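Local coordinates for protein PrgZ (Enterococcus faecalis, PDB 4FAJ) that binds pheromone peptides outside the cell as a membrane-anchored substrate-binding protein and probably serves their import in enterococcal peptide signalling, at residues 131-145 with 208-220. Numbering follows the deposited sequence.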
loop_
_atom_site.group_PDB
_atom_site.type_symbol
_atom_site.label_atom_id
_atom_site.label_comp_id
_atom_site.label_asym_id
_atom_site.label_seq_id
_atom_site.Cartn_x
_atom_site.Cartn_y
_atom_site.Cartn_z
ATOM N N TRP A 131 4.758 -13.859 -22.014
ATOM C CA TRP A 131 3.358 -13.491 -21.778
ATOM C C TRP A 131 2.490 -14.743 -21.801
ATOM O O TRP A 131 2.891 -15.776 -22.344
ATOM C CB TRP A 131 2.887 -12.503 -22.859
ATOM C CG TRP A 131 3.645 -11.212 -22.778
ATOM C CD1 TRP A 131 4.622 -10.768 -23.627
ATOM C CD2 TRP A 131 3.519 -10.225 -21.759
ATOM N NE1 TRP A 131 5.105 -9.553 -23.200
ATOM C CE2 TRP A 131 4.448 -9.199 -22.050
ATOM C CE3 TRP A 131 2.711 -10.103 -20.631
ATOM C CZ2 TRP A 131 4.579 -8.064 -21.252
ATOM C CZ3 TRP A 131 2.844 -8.978 -19.836
ATOM C CH2 TRP A 131 3.769 -7.968 -20.152
ATOM N N SER A 132 1.298 -14.653 -21.220
ATOM C CA SER A 132 0.370 -15.788 -21.181
ATOM C C SER A 132 -0.020 -16.330 -22.566
ATOM O O SER A 132 -0.436 -17.486 -22.677
ATOM C CB SER A 132 -0.902 -15.420 -20.412
ATOM O OG SER A 132 -1.661 -14.451 -21.113
ATOM N N ASP A 133 0.113 -15.504 -23.606
ATOM C CA ASP A 133 -0.132 -15.937 -24.987
ATOM C C ASP A 133 1.075 -16.607 -25.648
ATOM O O ASP A 133 1.048 -16.870 -26.846
ATOM C CB ASP A 133 -0.643 -14.773 -25.864
ATOM C CG ASP A 133 0.371 -13.649 -26.031
ATOM O OD1 ASP A 133 1.547 -13.812 -25.638
ATOM O OD2 ASP A 133 -0.024 -12.575 -26.550
ATOM N N GLY A 134 2.141 -16.851 -24.887
ATOM C CA GLY A 134 3.295 -17.582 -25.399
ATOM C C GLY A 134 4.388 -16.718 -26.008
ATOM O O GLY A 134 5.471 -17.226 -26.321
ATOM N N THR A 135 4.130 -15.416 -26.159
ATOM C CA THR A 135 5.093 -14.519 -26.795
ATOM C C THR A 135 6.125 -14.029 -25.789
ATOM O O THR A 135 5.866 -13.985 -24.578
ATOM C CB THR A 135 4.406 -13.313 -27.486
ATOM O OG1 THR A 135 3.721 -12.508 -26.520
ATOM C CG2 THR A 135 3.420 -13.799 -28.562
ATOM N N GLN A 136 7.298 -13.663 -26.297
ATOM C CA GLN A 136 8.428 -13.288 -25.435
ATOM C C GLN A 136 8.220 -11.912 -24.814
ATOM O O GLN A 136 7.637 -11.022 -25.435
ATOM C CB GLN A 136 9.754 -13.311 -26.215
ATOM C CG GLN A 136 10.275 -14.734 -26.553
ATOM C CD GLN A 136 10.811 -15.509 -25.326
ATOM O OE1 GLN A 136 11.410 -14.928 -24.407
ATOM N NE2 GLN A 136 10.610 -16.832 -25.328
ATOM N N ILE A 137 8.677 -11.758 -23.574
ATOM C CA ILE A 137 8.660 -10.471 -22.901
ATOM C C ILE A 137 9.955 -9.778 -23.282
ATOM O O ILE A 137 11.039 -10.340 -23.077
ATOM C CB ILE A 137 8.595 -10.615 -21.367
ATOM C CG1 ILE A 137 7.323 -11.358 -20.939
ATOM C CG2 ILE A 137 8.636 -9.237 -20.707
ATOM C CD1 ILE A 137 7.318 -11.743 -19.461
ATOM N N THR A 138 9.849 -8.578 -23.850
ATOM C CA THR A 138 11.024 -7.866 -24.348
ATOM C C THR A 138 11.367 -6.663 -23.489
ATOM O O THR A 138 10.542 -6.175 -22.713
ATOM C CB THR A 138 10.836 -7.361 -25.797
ATOM O OG1 THR A 138 9.869 -6.315 -25.805
ATOM C CG2 THR A 138 10.397 -8.494 -26.761
ATOM N N ALA A 139 12.592 -6.175 -23.659
ATOM C CA ALA A 139 13.034 -4.957 -23.011
ATOM C C ALA A 139 12.134 -3.777 -23.409
ATOM O O ALA A 139 11.824 -2.931 -22.576
ATOM C CB ALA A 139 14.476 -4.668 -23.370
ATOM N N SER A 140 11.720 -3.752 -24.674
ATOM C CA SER A 140 10.795 -2.730 -25.198
ATOM C C SER A 140 9.425 -2.679 -24.516
ATOM O O SER A 140 8.850 -1.593 -24.378
ATOM C CB SER A 140 10.611 -2.903 -26.706
ATOM O OG SER A 140 11.740 -2.372 -27.365
ATOM N N ASP A 141 8.905 -3.833 -24.099
ATOM C CA ASP A 141 7.709 -3.884 -23.239
ATOM C C ASP A 141 7.905 -3.062 -21.951
ATOM O O ASP A 141 6.989 -2.330 -21.520
ATOM C CB ASP A 141 7.344 -5.332 -22.842
ATOM C CG ASP A 141 6.805 -6.167 -24.004
ATOM O OD1 ASP A 141 6.080 -5.637 -24.874
ATOM O OD2 ASP A 141 7.091 -7.390 -24.026
ATOM N N PHE A 142 9.076 -3.200 -21.313
ATOM C CA PHE A 142 9.366 -2.435 -20.099
ATOM C C PHE A 142 9.503 -0.935 -20.376
ATOM O O PHE A 142 8.915 -0.119 -19.652
ATOM C CB PHE A 142 10.621 -2.960 -19.371
ATOM C CG PHE A 142 10.396 -4.240 -18.618
ATOM C CD1 PHE A 142 9.923 -4.224 -17.311
ATOM C CD2 PHE A 142 10.685 -5.472 -19.206
ATOM C CE1 PHE A 142 9.715 -5.405 -16.610
ATOM C CE2 PHE A 142 10.485 -6.653 -18.503
ATOM C CZ PHE A 142 9.996 -6.614 -17.205
ATOM N N VAL A 143 10.244 -0.580 -21.423
ATOM C CA VAL A 143 10.424 0.827 -21.794
ATOM C C VAL A 143 9.073 1.525 -21.974
ATOM O O VAL A 143 8.824 2.569 -21.365
ATOM C CB VAL A 143 11.270 1.000 -23.077
ATOM C CG1 VAL A 143 11.175 2.429 -23.598
ATOM C CG2 VAL A 143 12.732 0.613 -22.825
ATOM N N ALA A 144 8.209 0.941 -22.801
ATOM C CA ALA A 144 6.878 1.504 -23.057
ATOM C C ALA A 144 5.985 1.537 -21.808
ATOM O O ALA A 144 5.220 2.486 -21.633
ATOM C CB ALA A 144 6.179 0.745 -24.190
ATOM N N ALA A 145 6.078 0.510 -20.957
ATOM C CA ALA A 145 5.292 0.430 -19.735
ATOM C C ALA A 145 5.622 1.571 -18.792
ATOM O O ALA A 145 4.727 2.214 -18.242
ATOM C CB ALA A 145 5.537 -0.941 -19.012
ATOM N N LEU A 208 8.301 -3.798 -7.533
ATOM C CA LEU A 208 6.948 -3.322 -7.267
ATOM C C LEU A 208 6.060 -3.518 -8.488
ATOM O O LEU A 208 6.508 -3.358 -9.633
ATOM C CB LEU A 208 6.958 -1.837 -6.898
ATOM C CG LEU A 208 7.751 -1.435 -5.646
ATOM C CD1 LEU A 208 7.631 0.060 -5.396
ATOM C CD2 LEU A 208 7.299 -2.229 -4.441
ATOM N N THR A 209 4.789 -3.812 -8.233
ATOM C CA THR A 209 3.816 -3.997 -9.314
ATOM C C THR A 209 3.794 -2.799 -10.270
ATOM O O THR A 209 3.640 -2.972 -11.471
ATOM C CB THR A 209 2.397 -4.321 -8.774
ATOM O OG1 THR A 209 1.909 -3.236 -7.975
ATOM C CG2 THR A 209 2.416 -5.614 -7.957
ATOM N N ALA A 210 3.989 -1.591 -9.752
ATOM C CA ALA A 210 4.052 -0.383 -10.602
ATOM C C ALA A 210 5.121 -0.447 -11.694
ATOM O O ALA A 210 4.970 0.170 -12.755
ATOM C CB ALA A 210 4.272 0.866 -9.742
ATOM N N TYR A 211 6.205 -1.183 -11.427
ATOM C CA TYR A 211 7.280 -1.404 -12.400
ATOM C C TYR A 211 7.096 -2.663 -13.284
ATOM O O TYR A 211 7.965 -2.984 -14.100
ATOM C CB TYR A 211 8.638 -1.471 -11.662
ATOM C CG TYR A 211 9.252 -0.128 -11.331
ATOM C CD1 TYR A 211 8.861 0.591 -10.206
ATOM C CD2 TYR A 211 10.244 0.417 -12.142
ATOM C CE1 TYR A 211 9.447 1.813 -9.901
ATOM C CE2 TYR A 211 10.827 1.625 -11.847
ATOM C CZ TYR A 211 10.434 2.317 -10.724
ATOM O OH TYR A 211 11.041 3.508 -10.462
ATOM N N TYR A 212 5.970 -3.361 -13.152
ATOM C CA TYR A 212 5.706 -4.534 -14.002
ATOM C C TYR A 212 5.615 -4.111 -15.473
ATOM O O TYR A 212 5.265 -2.952 -15.791
ATOM C CB TYR A 212 4.419 -5.272 -13.570
ATOM C CG TYR A 212 4.535 -6.143 -12.317
ATOM C CD1 TYR A 212 5.645 -6.070 -11.465
ATOM C CD2 TYR A 212 3.508 -7.016 -11.963
ATOM C CE1 TYR A 212 5.725 -6.861 -10.304
ATOM C CE2 TYR A 212 3.582 -7.809 -10.792
ATOM C CZ TYR A 212 4.691 -7.726 -9.975
ATOM O OH TYR A 212 4.759 -8.515 -8.828
ATOM N N PRO A 213 5.979 -5.028 -16.387
ATOM C CA PRO A 213 5.752 -4.721 -17.790
ATOM C C PRO A 213 4.270 -4.862 -18.138
ATOM O O PRO A 213 3.518 -5.510 -17.410
ATOM C CB PRO A 213 6.558 -5.796 -18.517
ATOM C CG PRO A 213 6.517 -6.990 -17.583
ATOM C CD PRO A 213 6.419 -6.421 -16.182
ATOM N N VAL A 214 3.871 -4.247 -19.238
ATOM C CA VAL A 214 2.620 -4.585 -19.892
ATOM C C VAL A 214 2.954 -4.880 -21.332
ATOM O O VAL A 214 3.944 -4.360 -21.863
ATOM C CB VAL A 214 1.560 -3.458 -19.789
ATOM C CG1 VAL A 214 1.021 -3.375 -18.356
ATOM C CG2 VAL A 214 2.127 -2.137 -20.254
ATOM N N GLN A 215 2.141 -5.719 -21.963
ATOM C CA GLN A 215 2.426 -6.189 -23.314
ATOM C C GLN A 215 2.079 -5.105 -24.328
ATOM O O GLN A 215 0.956 -4.617 -24.351
ATOM C CB GLN A 215 1.634 -7.456 -23.620
ATOM C CG GLN A 215 2.099 -8.175 -24.879
ATOM C CD GLN A 215 1.045 -9.088 -25.451
ATOM O OE1 GLN A 215 -0.078 -8.664 -25.717
ATOM N NE2 GLN A 215 1.401 -10.349 -25.655
ATOM N N GLN A 216 3.046 -4.727 -25.160
ATOM C CA GLN A 216 2.819 -3.664 -26.138
ATOM C C GLN A 216 1.621 -3.947 -27.049
ATOM O O GLN A 216 0.824 -3.050 -27.309
ATOM C CB GLN A 216 4.066 -3.426 -26.986
ATOM C CG GLN A 216 5.165 -2.653 -26.300
ATOM C CD GLN A 216 6.442 -2.679 -27.104
ATOM O OE1 GLN A 216 7.207 -3.646 -27.044
ATOM N NE2 GLN A 216 6.675 -1.629 -27.881
ATOM N N LYS A 217 1.503 -5.180 -27.532
ATOM C CA LYS A 217 0.403 -5.574 -28.426
ATOM C C LYS A 217 -0.971 -5.376 -27.766
ATOM O O LYS A 217 -1.890 -4.826 -28.376
ATOM C CB LYS A 217 0.585 -7.035 -28.858
ATOM C CG LYS A 217 -0.532 -7.612 -29.728
ATOM C CD LYS A 217 -0.076 -8.901 -30.425
ATOM C CE LYS A 217 -1.251 -9.692 -30.971
ATOM N NZ LYS A 217 -1.992 -10.373 -29.872
ATOM N N ALA A 218 -1.098 -5.832 -26.521
ATOM C CA ALA A 218 -2.324 -5.651 -25.736
ATOM C C ALA A 218 -2.653 -4.178 -25.480
ATOM O O ALA A 218 -3.822 -3.785 -25.562
ATOM C CB ALA A 218 -2.225 -6.394 -24.403
ATOM N N ILE A 219 -1.635 -3.378 -25.170
ATOM C CA ILE A 219 -1.824 -1.951 -24.914
ATOM C C ILE A 219 -2.299 -1.236 -26.184
ATOM O O ILE A 219 -3.185 -0.384 -26.130
ATOM C CB ILE A 219 -0.526 -1.285 -24.382
ATOM C CG1 ILE A 219 -0.195 -1.794 -22.970
ATOM C CG2 ILE A 219 -0.642 0.243 -24.395
ATOM C CD1 ILE A 219 -1.118 -1.254 -21.875
ATOM N N LYS A 220 -1.712 -1.589 -27.321
ATOM C CA LYS A 220 -2.125 -1.007 -28.598
ATOM C C LYS A 220 -3.564 -1.389 -28.937
ATOM O O LYS A 220 -4.313 -0.576 -29.476
ATOM C CB LYS A 220 -1.201 -1.452 -29.722
ATOM C CG LYS A 220 0.201 -0.873 -29.651
ATOM C CD LYS A 220 1.084 -1.622 -30.636
ATOM C CE LYS A 220 2.484 -1.073 -30.707
ATOM N NZ LYS A 220 3.213 -1.694 -31.872
HETATM O O HOH W 1 4.663 -1.957 -22.905
#
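Gln215 lies across the indole of Trp131, and its side chain illustrates how one residue can serve packing at its root and polarity at its tip. CG stands anti to the backbone N (chi1 -167°) and the chain continues extended, which carries it along the ring. Gln215 CB sits over the centre of the indole, with Trp131 CE2 3.7 Å away. Gln215 CG follows in a CH-pi contact, 3.7 Å from the centroid of the five-membered ring of Trp131. Ile137 packs its CG1 toward the rim of the opposite face. Beyond the ring, CD has Asp133 OD2 as its nearest neighbour across the contact. Gln215 NE2 gives a hydrogen bond of 2.8 Å to Asp133 OD2, which lies in the amide plane, while the amide approaches on the syn side, tilted out of the carboxylate plane; a weak bond runs to Thr135 OG1. OE1, the other end of the amide, accepts a weak capping bond from Ala218 N, Gln215 being the N-cap of helix 216-222. An Asx turn, in which OD1 accepts from Thr135 N, and a further bond from Thr135 OG1 hold Asp133.

Asp141 forms the second polar centre. Asp141 OD2 takes Trp131 NE1 (3.1 Å) and Thr138 N from opposite faces of the carboxylate plane, Thr138 and Asp141 forming a capping box. Asp141 OD1 receives Gln216 N at 3.2 Å. A water bridges Asp141 O and Val214 O. Beside this, Pro213 CB lies over the Phe142 ring, 3.7 Å from its centroid.

The contact thus joins the turn at 131-134 and the start of helix 139-150 to the chain leading into helix 216-222. Three N-H groups gripping Asp141 would probably favour its charged form, and the indole, packed on both faces and bonded at NE1, should have little freedom to turn.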